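Local coordinates for 5'-nucleotidase SURE (Aquifex aeolicus, PDB 2WQK), which hydrolyses nucleoside 5'-monophosphates to the nucleoside and phosphate, as a SurE-family phosphatase that uses a divalent metal cation, at the interface of chains A and B. Numbering follows the deposited sequence. Chains: chain A/B, 5'-nucleotidase SURE.

Contact 1 and contact 2 lie about 36 Å apart between the centres of their C-alpha atoms, and both belong to one two-fold symmetric interface between copies of the same protein. In each, the hairpin of strands 186-193 and 199-206 from one subunit reaches onto helix 69-80 and the segment around residues 46-53 of the other. Chain A gives the hairpin in contact 1, chain B in contact 2, so the two arms are exchanged. Ile203 serves in both, as A:Ile203 in contact 1, which uses the outer part of the strand, and B:Ile203 in contact 2, nearer its base. Such reciprocal clasping would suit a dimer within the deposited tetramer.

Contact 1: the interface of chains A and B. Residues chain A 189, 199-203; chain B 50-53, 75.
Two backbone hydrogen bonds join strand 199-206 of chain A to strand 52-56 of chain B as an antiparallel pair, A:Tyr201 bridging with B:Leu52. The amide of B:Leu52 gives its N-H to A:Tyr201 O over 2.7 Å from N to O, nearly along the C=O axis. In return A:Tyr201 N donates to B:Leu52 O at 2.8 Å, meeting that oxygen from above the carbonyl plane, 30° out of it. Beyond this ladder water 1 continues the pairing: its O lies 2.9 Å from A:Ile203 N. The same water O is 2.7 Å from the carbonyl oxygen B:Glu50 O.

Proline, which has no N-H to offer, fits at B:Pro51 because its compact, puckered ring serves as an apolar pad. Its CD lies over the face of the A:Trp202 six-membered ring, 3.7 Å from the ring centroid, in a CH-pi contact, while the B:Glu50-B:Pro51 peptide spreads across the same indole face. A:Trp202 has CG anti to the backbone N (chi1 -159°), which lays the broad indole alongside the proline. A:Phe200 takes the crowded position between the backbone N and carbonyl carbon (chi1 67°) and presents a ring edge, its CD1 3.7 Å from B:Pro51 CB. Thus B:Pro51 touches one aromatic face and one aromatic edge.

Alternate residues of the hairpin strand turn to the opposite side, where B:Leu75 from helix 69-80 inserts a branched tip. Its CD2 methyl is 3.9 Å from A:Tyr201 CB, and also touches A:Val189 CG1 on the neighbouring strand and A:Ile203 CG1. B:Leu75 has CD1 anti to CA, and it is the other methyl, CD2, that turns to meet both hairpin strands; beta-branched valine and isoleucine suit those strands and offer it compact apolar surfaces. Together, backbone pairing and apolar packing on both sides fasten the hairpin of one subunit to its partner and likely steady the dimer.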
loop_
_atom_site.group_PDB
_atom_site.type_symbol
_atom_site.label_atom_id
_atom_site.label_comp_id
_atom_site.label_asym_id
_atom_site.label_seq_id
_atom_site.Cartn_x
_atom_site.Cartn_y
_atom_site.Cartn_z
ATOM N N VAL A 189 -24.275 -5.998 9.302
ATOM C CA VAL A 189 -23.679 -4.688 8.991
ATOM C C VAL A 189 -24.216 -3.656 9.973
ATOM O O VAL A 189 -25.443 -3.577 10.218
ATOM C CB VAL A 189 -23.960 -4.245 7.533
ATOM C CG1 VAL A 189 -23.353 -2.891 7.267
ATOM C CG2 VAL A 189 -23.447 -5.315 6.551
ATOM N N PRO A 199 -22.739 8.631 6.096
ATOM C CA PRO A 199 -22.781 7.272 6.623
ATOM C C PRO A 199 -21.526 6.462 6.410
ATOM O O PRO A 199 -20.819 6.603 5.399
ATOM C CB PRO A 199 -23.965 6.629 5.888
ATOM C CG PRO A 199 -23.996 7.335 4.579
ATOM C CD PRO A 199 -23.533 8.752 4.846
ATOM N N PHE A 200 -21.284 5.569 7.358
ATOM C CA PHE A 200 -20.255 4.538 7.163
ATOM C C PHE A 200 -20.695 3.262 7.866
ATOM O O PHE A 200 -21.636 3.268 8.672
ATOM C CB PHE A 200 -18.852 4.997 7.564
ATOM C CG PHE A 200 -18.655 5.242 9.046
ATOM C CD1 PHE A 200 -17.966 4.317 9.820
ATOM C CD2 PHE A 200 -19.063 6.417 9.663
ATOM C CE1 PHE A 200 -17.738 4.534 11.179
ATOM C CE2 PHE A 200 -18.819 6.636 11.032
ATOM C CZ PHE A 200 -18.138 5.711 11.768
ATOM N N TYR A 201 -20.058 2.155 7.508
ATOM C CA TYR A 201 -20.602 0.838 7.810
ATOM C C TYR A 201 -19.500 -0.049 8.346
ATOM O O TYR A 201 -18.342 0.130 7.998
ATOM C CB TYR A 201 -21.219 0.197 6.544
ATOM C CG TYR A 201 -22.334 1.055 6.002
ATOM C CD1 TYR A 201 -23.644 0.900 6.474
ATOM C CD2 TYR A 201 -22.068 2.077 5.090
ATOM C CE1 TYR A 201 -24.659 1.727 6.039
ATOM C CE2 TYR A 201 -23.103 2.914 4.622
ATOM C CZ TYR A 201 -24.382 2.730 5.124
ATOM O OH TYR A 201 -25.403 3.554 4.637
ATOM N N TRP A 202 -19.856 -1.010 9.168
ATOM C CA TRP A 202 -18.881 -1.978 9.649
ATOM C C TRP A 202 -19.521 -3.357 9.467
ATOM O O TRP A 202 -20.573 -3.627 10.021
ATOM C CB TRP A 202 -18.545 -1.722 11.133
ATOM C CG TRP A 202 -17.224 -2.315 11.559
ATOM C CD1 TRP A 202 -16.763 -3.566 11.298
ATOM C CD2 TRP A 202 -16.211 -1.654 12.303
ATOM N NE1 TRP A 202 -15.506 -3.734 11.825
ATOM C CE2 TRP A 202 -15.142 -2.577 12.471
ATOM C CE3 TRP A 202 -16.095 -0.390 12.858
ATOM C CZ2 TRP A 202 -13.948 -2.244 13.155
ATOM C CZ3 TRP A 202 -14.923 -0.077 13.568
ATOM C CH2 TRP A 202 -13.868 -0.993 13.690
ATOM N N ILE A 203 -18.881 -4.192 8.657
ATOM C CA ILE A 203 -19.310 -5.561 8.441
ATOM C C ILE A 203 -18.777 -6.417 9.586
ATOM O O ILE A 203 -17.544 -6.547 9.773
ATOM C CB ILE A 203 -18.811 -6.127 7.102
ATOM C CG1 ILE A 203 -19.172 -5.187 5.938
ATOM C CG2 ILE A 203 -19.380 -7.516 6.894
ATOM C CD1 ILE A 203 -18.590 -5.630 4.563
ATOM N N GLU B 50 -12.187 -3.171 9.760
ATOM C CA GLU B 50 -12.210 -1.714 9.685
ATOM C C GLU B 50 -13.554 -1.396 9.071
ATOM O O GLU B 50 -14.105 -2.208 8.321
ATOM C CB GLU B 50 -11.131 -1.096 8.777
ATOM C CG GLU B 50 -9.659 -1.252 9.241
ATOM C CD GLU B 50 -9.219 -0.363 10.410
ATOM O OE1 GLU B 50 -9.987 0.522 10.880
ATOM O OE2 GLU B 50 -8.050 -0.564 10.859
ATOM N N PRO B 51 -14.061 -0.220 9.370
ATOM C CA PRO B 51 -15.294 0.236 8.766
ATOM C C PRO B 51 -15.054 0.792 7.369
ATOM O O PRO B 51 -13.913 1.030 6.979
ATOM C CB PRO B 51 -15.761 1.331 9.719
ATOM C CG PRO B 51 -14.568 1.880 10.248
ATOM C CD PRO B 51 -13.543 0.757 10.337
ATOM N N LEU B 52 -16.157 1.003 6.647
ATOM C CA LEU B 52 -16.116 1.390 5.252
ATOM C C LEU B 52 -17.085 2.544 5.005
ATOM O O LEU B 52 -18.245 2.437 5.344
ATOM C CB LEU B 52 -16.554 0.187 4.401
ATOM C CG LEU B 52 -15.605 -1.021 4.416
ATOM C CD1 LEU B 52 -16.305 -2.248 3.852
ATOM C CD2 LEU B 52 -14.354 -0.694 3.672
ATOM N N LYS B 53 -16.580 3.610 4.403
ATOM C CA LYS B 53 -17.432 4.712 3.970
ATOM C C LYS B 53 -18.092 4.292 2.671
ATOM O O LYS B 53 -17.436 3.761 1.785
ATOM C CB LYS B 53 -16.624 5.972 3.736
ATOM C CG LYS B 53 -15.926 6.494 4.991
ATOM C CD LYS B 53 -15.367 7.900 4.772
ATOM C CE LYS B 53 -14.255 7.971 3.769
ATOM N NZ LYS B 53 -13.782 9.401 3.706
ATOM N N LEU B 75 -22.015 -5.106 0.903
ATOM C CA LEU B 75 -22.733 -3.884 1.283
ATOM C C LEU B 75 -23.895 -3.625 0.307
ATOM O O LEU B 75 -24.976 -3.116 0.706
ATOM C CB LEU B 75 -21.822 -2.667 1.328
ATOM C CG LEU B 75 -20.800 -2.653 2.487
ATOM C CD1 LEU B 75 -19.853 -1.469 2.379
ATOM C CD2 LEU B 75 -21.476 -2.637 3.865
HETATM O O HOH W 1 -16.328 -3.611 7.522
#

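Contact 2: the interface of chains A and B. Residues chain A 46-48, 71, 74, 78, 114, 117; chain B 183, 185, 187, 203-205.
Both extended on the chain B hairpin, B:Glu187 (phi/psi -93/130°) faces helix 69-80 of chain A and B:Ile203 the loop A:Leu46 to A:Phe48, while B:Arg183 meets helix 107-117, in an exchanged-arm interface of this SurE-family nucleotidase. B:Glu187, with CG anti to the backbone N and chain extended, reaches between two donors. Its OE1 takes the N-H of A:His74 ND1 on the syn lone pair, in the imidazole plane and almost straight at 2.6 Å, and that of A:Arg78 NE on the anti lone pair at 2.7 Å, forming a salt bridge.

Histidine suits its place by having a nitrogen on each side: A:His74 NE2 donates to A:Glu114 OE1 at 2.7 Å, from above the carboxylate plane. With both nitrogens donating to carboxylates, the imidazole is likely protonated. The bent side chain of A:Glu114 presents two oxygens to B:Arg183, whose NH1 bonds OE1 at 2.8 Å and NH2 bonds OE2 at 2.9 Å, end-on, in plane and through syn lone pairs. An alanine at A:Glu114 would take away both carboxylate oxygens, and would probably leave B:Arg183 without its end-on partner and the A:His74 ring less firmly oriented. A:Leu46 CD2 caps one imidazole face, 3.6 Å above the plane, and lies over the rim of the B:Arg183 guanidinium.

On the other flank, A:Phe48 and B:Tyr185 meet tip to tip, edge-to-face with planes 89° apart. The phenyl packs its CE2 3.8 Å from B:Ile203 CG2 and near the small B:Ala205 CB. Behind them A:Asp71 fixes A:Thr47, accepting from its N and OG1 on separate oxygens, while a water links A:Thr47 O to B:Ile203 N.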
loop_
_atom_site.group_PDB
_atom_site.type_symbol
_atom_site.label_atom_id
_atom_site.label_comp_id
_atom_site.label_asym_id
_atom_site.label_seq_id
_atom_site.Cartn_x
_atom_site.Cartn_y
_atom_site.Cartn_z
ATOM N N LEU A 46 1.557 -13.420 -8.970
ATOM C CA LEU A 46 2.917 -13.517 -9.504
ATOM C C LEU A 46 3.302 -12.154 -10.142
ATOM O O LEU A 46 2.465 -11.505 -10.836
ATOM C CB LEU A 46 2.952 -14.716 -10.471
ATOM C CG LEU A 46 4.197 -15.415 -10.972
ATOM C CD1 LEU A 46 5.166 -15.735 -9.856
ATOM C CD2 LEU A 46 3.738 -16.669 -11.747
ATOM N N THR A 47 4.504 -11.669 -9.842
ATOM C CA THR A 47 5.004 -10.310 -10.229
ATOM C C THR A 47 5.698 -10.447 -11.592
ATOM O O THR A 47 6.756 -11.052 -11.682
ATOM C CB THR A 47 6.007 -9.728 -9.128
ATOM O OG1 THR A 47 5.413 -9.711 -7.774
ATOM C CG2 THR A 47 6.537 -8.327 -9.511
ATOM N N PHE A 48 5.111 -9.873 -12.647
ATOM C CA PHE A 48 5.663 -9.956 -13.991
ATOM C C PHE A 48 6.222 -8.620 -14.444
ATOM O O PHE A 48 6.986 -8.580 -15.404
ATOM C CB PHE A 48 4.571 -10.397 -14.987
ATOM C CG PHE A 48 4.389 -11.879 -15.011
ATOM C CD1 PHE A 48 3.274 -12.472 -14.442
ATOM C CD2 PHE A 48 5.373 -12.685 -15.539
ATOM C CE1 PHE A 48 3.135 -13.868 -14.435
ATOM C CE2 PHE A 48 5.256 -14.066 -15.523
ATOM C CZ PHE A 48 4.140 -14.666 -14.970
ATOM N N ASP A 71 5.743 -15.535 -6.061
ATOM C CA ASP A 71 7.090 -15.102 -6.507
ATOM C C ASP A 71 8.133 -16.046 -5.858
ATOM O O ASP A 71 9.089 -16.491 -6.499
ATOM C CB ASP A 71 7.405 -13.690 -6.082
ATOM C CG ASP A 71 6.527 -12.630 -6.794
ATOM O OD1 ASP A 71 6.021 -12.923 -7.901
ATOM O OD2 ASP A 71 6.406 -11.512 -6.226
ATOM N N HIS A 74 8.150 -19.554 -7.422
ATOM C CA HIS A 74 8.706 -19.551 -8.754
ATOM C C HIS A 74 10.214 -19.263 -8.775
ATOM O O HIS A 74 10.980 -19.956 -9.524
ATOM C CB HIS A 74 7.909 -18.609 -9.676
ATOM C CG HIS A 74 6.564 -19.169 -10.053
ATOM N ND1 HIS A 74 6.253 -19.552 -11.340
ATOM C CD2 HIS A 74 5.458 -19.420 -9.316
ATOM C CE1 HIS A 74 5.019 -20.039 -11.367
ATOM N NE2 HIS A 74 4.507 -19.964 -10.154
ATOM N N ARG A 78 12.967 -22.019 -9.971
ATOM C CA ARG A 78 13.769 -21.747 -11.162
ATOM C C ARG A 78 15.173 -21.306 -10.843
ATOM O O ARG A 78 16.089 -21.656 -11.583
ATOM C CB ARG A 78 13.084 -20.724 -12.076
ATOM C CG ARG A 78 11.790 -21.244 -12.572
ATOM C CD ARG A 78 11.200 -20.481 -13.774
ATOM N NE ARG A 78 9.905 -21.074 -14.033
ATOM C CZ ARG A 78 9.681 -22.098 -14.846
ATOM N NH1 ARG A 78 10.672 -22.648 -15.548
ATOM N NH2 ARG A 78 8.434 -22.553 -14.963
ATOM N N GLU A 114 0.604 -22.630 -6.303
ATOM C CA GLU A 114 1.676 -22.383 -7.278
ATOM C C GLU A 114 2.619 -23.585 -7.409
ATOM O O GLU A 114 3.074 -23.939 -8.509
ATOM C CB GLU A 114 2.429 -21.087 -6.973
ATOM C CG GLU A 114 1.571 -19.861 -7.167
ATOM C CD GLU A 114 1.205 -19.552 -8.635
ATOM O OE1 GLU A 114 1.825 -20.093 -9.574
ATOM O OE2 GLU A 114 0.276 -18.735 -8.840
ATOM N N ILE A 117 0.794 -25.953 -9.551
ATOM C CA ILE A 117 0.786 -25.457 -10.961
ATOM C C ILE A 117 2.091 -25.862 -11.656
ATOM O O ILE A 117 2.098 -26.226 -12.854
ATOM C CB ILE A 117 0.597 -23.940 -11.024
ATOM C CG1 ILE A 117 -0.858 -23.612 -10.696
ATOM C CG2 ILE A 117 0.985 -23.324 -12.412
ATOM C CD1 ILE A 117 -1.131 -22.120 -10.488
ATOM N N ARG B 183 -1.448 -21.638 -17.926
ATOM C CA ARG B 183 -0.892 -20.364 -18.376
ATOM C C ARG B 183 -0.319 -20.453 -19.787
ATOM O O ARG B 183 0.544 -21.256 -20.070
ATOM C CB ARG B 183 0.184 -19.872 -17.413
ATOM C CG ARG B 183 -0.410 -19.274 -16.152
ATOM C CD ARG B 183 0.572 -19.240 -15.038
ATOM N NE ARG B 183 -0.001 -18.540 -13.895
ATOM C CZ ARG B 183 0.356 -18.726 -12.623
ATOM N NH1 ARG B 183 1.281 -19.623 -12.323
ATOM N NH2 ARG B 183 -0.258 -18.060 -11.658
ATOM N N TYR B 185 1.802 -19.224 -21.645
ATOM C CA TYR B 185 3.108 -18.602 -21.887
ATOM C C TYR B 185 4.225 -19.406 -21.230
ATOM O O TYR B 185 3.977 -20.245 -20.358
ATOM C CB TYR B 185 3.143 -17.165 -21.367
ATOM C CG TYR B 185 2.949 -17.056 -19.871
ATOM C CD1 TYR B 185 4.030 -17.214 -19.002
ATOM C CD2 TYR B 185 1.693 -16.788 -19.337
ATOM C CE1 TYR B 185 3.869 -17.121 -17.622
ATOM C CE2 TYR B 185 1.514 -16.694 -17.949
ATOM C CZ TYR B 185 2.609 -16.863 -17.107
ATOM O OH TYR B 185 2.434 -16.777 -15.737
ATOM N N GLU B 187 7.665 -19.262 -18.924
ATOM C CA GLU B 187 8.249 -18.433 -17.897
ATOM C C GLU B 187 9.765 -18.507 -17.988
ATOM O O GLU B 187 10.327 -19.591 -18.032
ATOM C CB GLU B 187 7.762 -18.913 -16.548
ATOM C CG GLU B 187 8.237 -18.134 -15.378
ATOM C CD GLU B 187 7.458 -18.506 -14.120
ATOM O OE1 GLU B 187 7.866 -19.410 -13.407
ATOM O OE2 GLU B 187 6.405 -17.906 -13.878
ATOM N N ILE B 203 11.002 -11.979 -13.555
ATOM C CA ILE B 203 10.245 -13.104 -14.082
ATOM C C ILE B 203 9.514 -12.622 -15.333
ATOM O O ILE B 203 8.703 -11.672 -15.289
ATOM C CB ILE B 203 9.229 -13.645 -13.070
ATOM C CG1 ILE B 203 9.897 -13.969 -11.721
ATOM C CG2 ILE B 203 8.501 -14.851 -13.664
ATOM C CD1 ILE B 203 8.887 -14.349 -10.599
ATOM N N ALA B 204 9.858 -13.235 -16.451
ATOM C CA ALA B 204 9.350 -12.801 -17.756
ATOM C C ALA B 204 8.395 -13.840 -18.292
ATOM O O ALA B 204 8.603 -15.053 -18.101
ATOM C CB ALA B 204 10.484 -12.623 -18.735
ATOM N N ALA B 205 7.354 -13.361 -18.967
ATOM C CA ALA B 205 6.406 -14.204 -19.680
ATOM C C ALA B 205 6.783 -14.133 -21.187
ATOM O O ALA B 205 6.857 -13.041 -21.758
ATOM C CB ALA B 205 4.995 -13.711 -19.455
HETATM O O HOH W 2 9.520 -10.354 -11.741
#